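Protein insensitive (Drosophila melanogaster, PDB 4IX7) binds palindromic CCAATTGG DNA sites through its BEN domain, represses genes of neural development, and acts as a corepressor for Suppressor of Hairless in Notch signalling. Local coordinates at residues Trp24-Leu35 with Ile76-Ala86. Numbering follows the deposited sequence.
Sequences WSVCSLATRKLL and IIFAVTHKCNA. With nucleotides of chain B.
Lys83 lays its aliphatic chain over one face of the Trp24 indole. Its CD makes a CH-pi contact, 3.6 Å from the centroid of the six-membered ring. A bend about CG-CD (chi3 89°) keeps CE over the same face, 3.5 Å from Trp24 NE1. The ammonium lies farther off and adds at most a weak cation-pi attraction. At the ring edge, Trp24 CZ3 meets Val80 CG2. An alanine in place of Trp24 would probably leave the Lys83 chain without its flat support and open a gap beside Val80.

Deeper in, Val80 CG2 packs 3.7 Å from Leu34 CD1, and Leu35 CD2 touches Ile76 CD1 at 3.6 Å. Cys27 SG, anti to its own N (chi1 171°), touches both Val80 CG1 and Ala86 CB. Thr31 OG1 bonds back to Cys27 O at 2.9 Å, from above the carbonyl plane, and lies against the Val80 methyls. Phe19 meets the Trp24 ring, and Ile95 of helix 88-112 touches Thr31.

Helix 27-38 also faces DNA. Ser28 OG and Arg32 NE both bond DC4 OP2 of chain B, at 2.7 Å and 3.0 Å. Asp101 forms a salt bridge with Arg32 NH1. The segments 27-35 and 76-84 pack roughly antiparallel, at 148°, within the helical BEN domain, joining the phosphate-binding helix 27-38 to helix 70-84.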
loop_
_atom_site.group_PDB
_atom_site.type_symbol
_atom_site.label_atom_id
_atom_site.label_comp_id
_atom_site.label_asym_id
_atom_site.label_seq_id
_atom_site.Cartn_x
_atom_site.Cartn_y
_atom_site.Cartn_z
ATOM N N TRP C 24 -11.419 -7.706 -15.414
ATOM C CA TRP C 24 -10.352 -8.339 -14.660
ATOM C C TRP C 24 -8.974 -7.744 -14.977
ATOM O O TRP C 24 -7.960 -8.241 -14.505
ATOM C CB TRP C 24 -10.369 -9.854 -14.886
ATOM C CG TRP C 24 -11.687 -10.498 -14.522
ATOM C CD1 TRP C 24 -12.689 -10.870 -15.377
ATOM C CD2 TRP C 24 -12.145 -10.835 -13.204
ATOM N NE1 TRP C 24 -13.735 -11.420 -14.675
ATOM C CE2 TRP C 24 -13.427 -11.408 -13.339
ATOM C CE3 TRP C 24 -11.594 -10.707 -11.924
ATOM C CZ2 TRP C 24 -14.163 -11.856 -12.245
ATOM C CZ3 TRP C 24 -12.326 -11.146 -10.841
ATOM C CH2 TRP C 24 -13.595 -11.720 -11.006
ATOM N N SER C 25 -8.934 -6.681 -15.775
ATOM C CA SER C 25 -7.663 -6.031 -16.090
ATOM C C SER C 25 -7.305 -4.960 -15.062
ATOM O O SER C 25 -6.162 -4.509 -15.004
ATOM C CB SER C 25 -7.688 -5.416 -17.494
ATOM O OG SER C 25 -8.516 -4.268 -17.539
ATOM N N VAL C 26 -8.289 -4.553 -14.258
ATOM C CA VAL C 26 -8.064 -3.564 -13.200
ATOM C C VAL C 26 -8.404 -4.167 -11.840
ATOM O O VAL C 26 -9.577 -4.224 -11.454
ATOM C CB VAL C 26 -8.875 -2.274 -13.413
ATOM C CG1 VAL C 26 -8.523 -1.238 -12.330
ATOM C CG2 VAL C 26 -8.622 -1.704 -14.808
ATOM N N CYS C 27 -7.363 -4.610 -11.139
ATOM C CA CYS C 27 -7.489 -5.375 -9.893
ATOM C C CYS C 27 -8.417 -4.722 -8.894
ATOM O O CYS C 27 -9.319 -5.365 -8.352
ATOM C CB CYS C 27 -6.104 -5.579 -9.261
ATOM S SG CYS C 27 -6.106 -6.296 -7.579
ATOM N N SER C 28 -8.201 -3.434 -8.656
ATOM C CA SER C 28 -8.946 -2.738 -7.625
ATOM C C SER C 28 -10.439 -2.654 -7.929
ATOM O O SER C 28 -11.273 -2.838 -7.042
ATOM C CB SER C 28 -8.360 -1.351 -7.391
ATOM O OG SER C 28 -8.945 -0.781 -6.239
ATOM N N LEU C 29 -10.776 -2.394 -9.184
ATOM C CA LEU C 29 -12.177 -2.270 -9.551
ATOM C C LEU C 29 -12.860 -3.637 -9.493
ATOM O O LEU C 29 -14.012 -3.732 -9.084
ATOM C CB LEU C 29 -12.313 -1.645 -10.934
ATOM C CG LEU C 29 -11.833 -0.196 -11.033
ATOM C CD1 LEU C 29 -11.987 0.290 -12.472
ATOM C CD2 LEU C 29 -12.611 0.692 -10.077
ATOM N N ALA C 30 -12.146 -4.685 -9.887
ATOM C CA ALA C 30 -12.704 -6.035 -9.818
ATOM C C ALA C 30 -13.023 -6.396 -8.368
ATOM O O ALA C 30 -14.094 -6.934 -8.061
ATOM C CB ALA C 30 -11.736 -7.044 -10.424
ATOM N N THR C 31 -12.089 -6.063 -7.483
ATOM C CA THR C 31 -12.228 -6.331 -6.058
ATOM C C THR C 31 -13.421 -5.567 -5.484
ATOM O O THR C 31 -14.248 -6.129 -4.763
ATOM C CB THR C 31 -10.931 -5.964 -5.327
ATOM O OG1 THR C 31 -9.867 -6.744 -5.880
ATOM C CG2 THR C 31 -11.027 -6.275 -3.838
ATOM N N ARG C 32 -13.534 -4.288 -5.825
ATOM C CA ARG C 32 -14.645 -3.475 -5.340
ATOM C C ARG C 32 -15.985 -4.056 -5.769
ATOM O O ARG C 32 -16.926 -4.119 -4.978
ATOM C CB ARG C 32 -14.520 -2.026 -5.828
ATOM C CG ARG C 32 -13.374 -1.259 -5.194
ATOM C CD ARG C 32 -13.205 0.121 -5.826
ATOM N NE ARG C 32 -12.165 0.869 -5.133
ATOM C CZ ARG C 32 -12.388 1.679 -4.103
ATOM N NH1 ARG C 32 -11.373 2.304 -3.519
ATOM N NH2 ARG C 32 -13.624 1.871 -3.659
ATOM N N LYS C 33 -16.075 -4.487 -7.026
ATOM C CA LYS C 33 -17.342 -5.021 -7.517
ATOM C C LYS C 33 -17.735 -6.286 -6.772
ATOM O O LYS C 33 -18.894 -6.452 -6.386
ATOM C CB LYS C 33 -17.300 -5.285 -9.023
ATOM C CG LYS C 33 -18.631 -5.763 -9.599
ATOM C CD LYS C 33 -19.759 -4.775 -9.298
ATOM C CE LYS C 33 -20.975 -5.032 -10.186
ATOM N NZ LYS C 33 -22.102 -4.086 -9.925
ATOM N N LEU C 34 -16.772 -7.178 -6.563
ATOM C CA LEU C 34 -17.069 -8.400 -5.821
ATOM C C LEU C 34 -17.512 -8.044 -4.407
ATOM O O LEU C 34 -18.474 -8.615 -3.896
ATOM C CB LEU C 34 -15.854 -9.334 -5.794
ATOM C CG LEU C 34 -15.467 -9.959 -7.141
ATOM C CD1 LEU C 34 -14.112 -10.646 -7.049
ATOM C CD2 LEU C 34 -16.536 -10.955 -7.568
ATOM N N LEU C 35 -16.813 -7.109 -3.769
ATOM C CA LEU C 35 -17.162 -6.723 -2.402
ATOM C C LEU C 35 -18.591 -6.223 -2.246
ATOM O O LEU C 35 -19.281 -6.624 -1.313
ATOM C CB LEU C 35 -16.198 -5.662 -1.871
ATOM C CG LEU C 35 -14.802 -6.146 -1.480
ATOM C CD1 LEU C 35 -13.920 -4.931 -1.247
ATOM C CD2 LEU C 35 -14.805 -7.057 -0.243
ATOM N N ILE C 76 -12.611 -14.068 -2.509
ATOM C CA ILE C 76 -12.397 -12.881 -3.326
ATOM C C ILE C 76 -10.941 -12.807 -3.755
ATOM O O ILE C 76 -10.644 -12.543 -4.919
ATOM C CB ILE C 76 -12.808 -11.596 -2.582
ATOM C CG1 ILE C 76 -14.333 -11.577 -2.414
ATOM C CG2 ILE C 76 -12.315 -10.343 -3.326
ATOM C CD1 ILE C 76 -14.820 -10.485 -1.491
ATOM N N ILE C 77 -10.033 -13.069 -2.822
ATOM C CA ILE C 77 -8.604 -13.063 -3.136
ATOM C C ILE C 77 -8.291 -14.148 -4.162
ATOM O O ILE C 77 -7.567 -13.906 -5.124
ATOM C CB ILE C 77 -7.752 -13.243 -1.871
ATOM C CG1 ILE C 77 -7.906 -12.026 -0.957
ATOM C CG2 ILE C 77 -6.296 -13.450 -2.235
ATOM C CD1 ILE C 77 -7.310 -12.235 0.446
ATOM N N PHE C 78 -8.860 -15.334 -3.973
ATOM C CA PHE C 78 -8.674 -16.415 -4.935
ATOM C C PHE C 78 -9.086 -15.985 -6.340
ATOM O O PHE C 78 -8.321 -16.145 -7.298
ATOM C CB PHE C 78 -9.461 -17.661 -4.515
ATOM C CG PHE C 78 -9.298 -18.822 -5.454
ATOM C CD1 PHE C 78 -8.315 -19.772 -5.233
ATOM C CD2 PHE C 78 -10.136 -18.970 -6.551
ATOM C CE1 PHE C 78 -8.162 -20.847 -6.095
ATOM C CE2 PHE C 78 -9.986 -20.040 -7.420
ATOM C CZ PHE C 78 -9.000 -20.981 -7.187
ATOM N N ALA C 79 -10.289 -15.436 -6.465
ATOM C CA ALA C 79 -10.813 -15.078 -7.775
ATOM C C ALA C 79 -9.983 -13.981 -8.446
ATOM O O ALA C 79 -9.633 -14.087 -9.626
ATOM C CB ALA C 79 -12.254 -14.645 -7.663
ATOM N N VAL C 80 -9.675 -12.920 -7.707
ATOM C CA VAL C 80 -8.990 -11.777 -8.313
ATOM C C VAL C 80 -7.546 -12.127 -8.687
ATOM O O VAL C 80 -7.087 -11.801 -9.779
ATOM C CB VAL C 80 -9.053 -10.510 -7.417
ATOM C CG1 VAL C 80 -8.245 -9.368 -8.038
ATOM C CG2 VAL C 80 -10.491 -10.074 -7.227
ATOM N N THR C 81 -6.835 -12.812 -7.801
ATOM C CA THR C 81 -5.456 -13.202 -8.113
ATOM C C THR C 81 -5.358 -14.165 -9.295
ATOM O O THR C 81 -4.370 -14.131 -10.029
ATOM C CB THR C 81 -4.710 -13.785 -6.895
ATOM O OG1 THR C 81 -5.365 -14.974 -6.442
ATOM C CG2 THR C 81 -4.655 -12.762 -5.765
ATOM N N HIS C 82 -6.368 -15.011 -9.487
ATOM C CA HIS C 82 -6.366 -15.964 -10.599
ATOM C C HIS C 82 -6.818 -15.348 -11.923
ATOM O O HIS C 82 -6.499 -15.869 -12.990
ATOM C CB HIS C 82 -7.227 -17.189 -10.283
ATOM C CG HIS C 82 -6.581 -18.154 -9.338
ATOM N ND1 HIS C 82 -6.421 -17.890 -7.995
ATOM C CD2 HIS C 82 -6.049 -19.381 -9.547
ATOM C CE1 HIS C 82 -5.818 -18.914 -7.416
ATOM N NE2 HIS C 82 -5.583 -19.833 -8.336
ATOM N N LYS C 83 -7.555 -14.245 -11.863
ATOM C CA LYS C 83 -8.107 -13.650 -13.078
ATOM C C LYS C 83 -7.455 -12.324 -13.469
ATOM O O LYS C 83 -7.517 -11.911 -14.632
ATOM C CB LYS C 83 -9.626 -13.472 -12.957
ATOM C CG LYS C 83 -10.389 -14.782 -12.866
ATOM C CD LYS C 83 -11.886 -14.573 -13.020
ATOM C CE LYS C 83 -12.311 -14.647 -14.476
ATOM N NZ LYS C 83 -12.267 -16.044 -14.996
ATOM N N CYS C 84 -6.839 -11.656 -12.499
ATOM C CA CYS C 84 -6.186 -10.379 -12.752
ATOM C C CYS C 84 -4.672 -10.525 -12.715
ATOM O O CYS C 84 -3.949 -9.644 -13.181
ATOM C CB CYS C 84 -6.628 -9.340 -11.718
ATOM S SG CYS C 84 -6.202 -7.641 -12.141
ATOM N N ASN C 85 -4.206 -11.641 -12.158
ATOM C CA ASN C 85 -2.781 -11.887 -11.961
ATOM C C ASN C 85 -2.144 -10.816 -11.071
ATOM O O ASN C 85 -1.047 -10.328 -11.336
ATOM C CB ASN C 85 -2.052 -12.030 -13.299
ATOM C CG ASN C 85 -2.584 -13.189 -14.127
ATOM O OD1 ASN C 85 -3.113 -14.163 -13.585
ATOM N ND2 ASN C 85 -2.451 -13.087 -15.446
ATOM N N ALA C 86 -2.869 -10.456 -10.017
ATOM C CA ALA C 86 -2.404 -9.513 -9.011
ATOM C C ALA C 86 -1.902 -10.319 -7.830
ATOM O O ALA C 86 -2.223 -11.499 -7.708
ATOM C CB ALA C 86 -3.548 -8.616 -8.577
ATOM P P DC B 4 -9.619 2.393 -8.205
ATOM O OP1 DC B 4 -9.067 1.855 -9.471
ATOM O OP2 DC B 4 -10.053 1.478 -7.124
ATOM O "O5'" DC B 4 -8.565 3.375 -7.537
ATOM C "C5'" DC B 4 -8.049 4.434 -8.329
ATOM C "C4'" DC B 4 -7.247 5.352 -7.436
ATOM O "O4'" DC B 4 -8.115 5.934 -6.442
ATOM C "C3'" DC B 4 -6.168 4.648 -6.617
ATOM O "O3'" DC B 4 -4.946 4.960 -7.264
ATOM C "C2'" DC B 4 -6.267 5.253 -5.214
ATOM C "C1'" DC B 4 -7.282 6.368 -5.387
ATOM N N1 DC B 4 -8.181 6.575 -4.221
ATOM C C2 DC B 4 -8.124 7.780 -3.514
ATOM O O2 DC B 4 -7.319 8.639 -3.883
ATOM N N3 DC B 4 -8.942 7.962 -2.454
ATOM C C4 DC B 4 -9.798 6.995 -2.088
ATOM N N4 DC B 4 -10.596 7.217 -1.029
ATOM C C5 DC B 4 -9.856 5.749 -2.788
ATOM C C6 DC B 4 -9.040 5.583 -3.837
ATOM P P DT B 3 -16.195 2.852 -7.021
ATOM O OP1 DT B 3 -16.441 1.974 -8.188
ATOM O OP2 DT B 3 -16.331 2.367 -5.641
ATOM O "O5'" DT B 3 -14.704 3.430 -7.157
ATOM C "C5'" DT B 3 -14.316 3.922 -8.412
ATOM C "C4'" DT B 3 -12.925 4.499 -8.284
ATOM O "O4'" DT B 3 -12.995 5.680 -7.448
ATOM C "C3'" DT B 3 -11.904 3.576 -7.626
ATOM O "O3'" DT B 3 -10.844 3.359 -8.567
ATOM C "C2'" DT B 3 -11.474 4.330 -6.371
ATOM C "C1'" DT B 3 -11.775 5.771 -6.729
ATOM N N1 DT B 3 -12.025 6.677 -5.585
ATOM C C2 DT B 3 -11.362 7.893 -5.547
ATOM O O2 DT B 3 -10.555 8.243 -6.399
ATOM N N3 DT B 3 -11.670 8.673 -4.462
ATOM C C4 DT B 3 -12.578 8.386 -3.464
ATOM O O4 DT B 3 -12.785 9.163 -2.536
ATOM C C5 DT B 3 -13.243 7.113 -3.573
ATOM C C7 DT B 3 -14.241 6.689 -2.537
ATOM C C6 DT B 3 -12.954 6.335 -4.622
#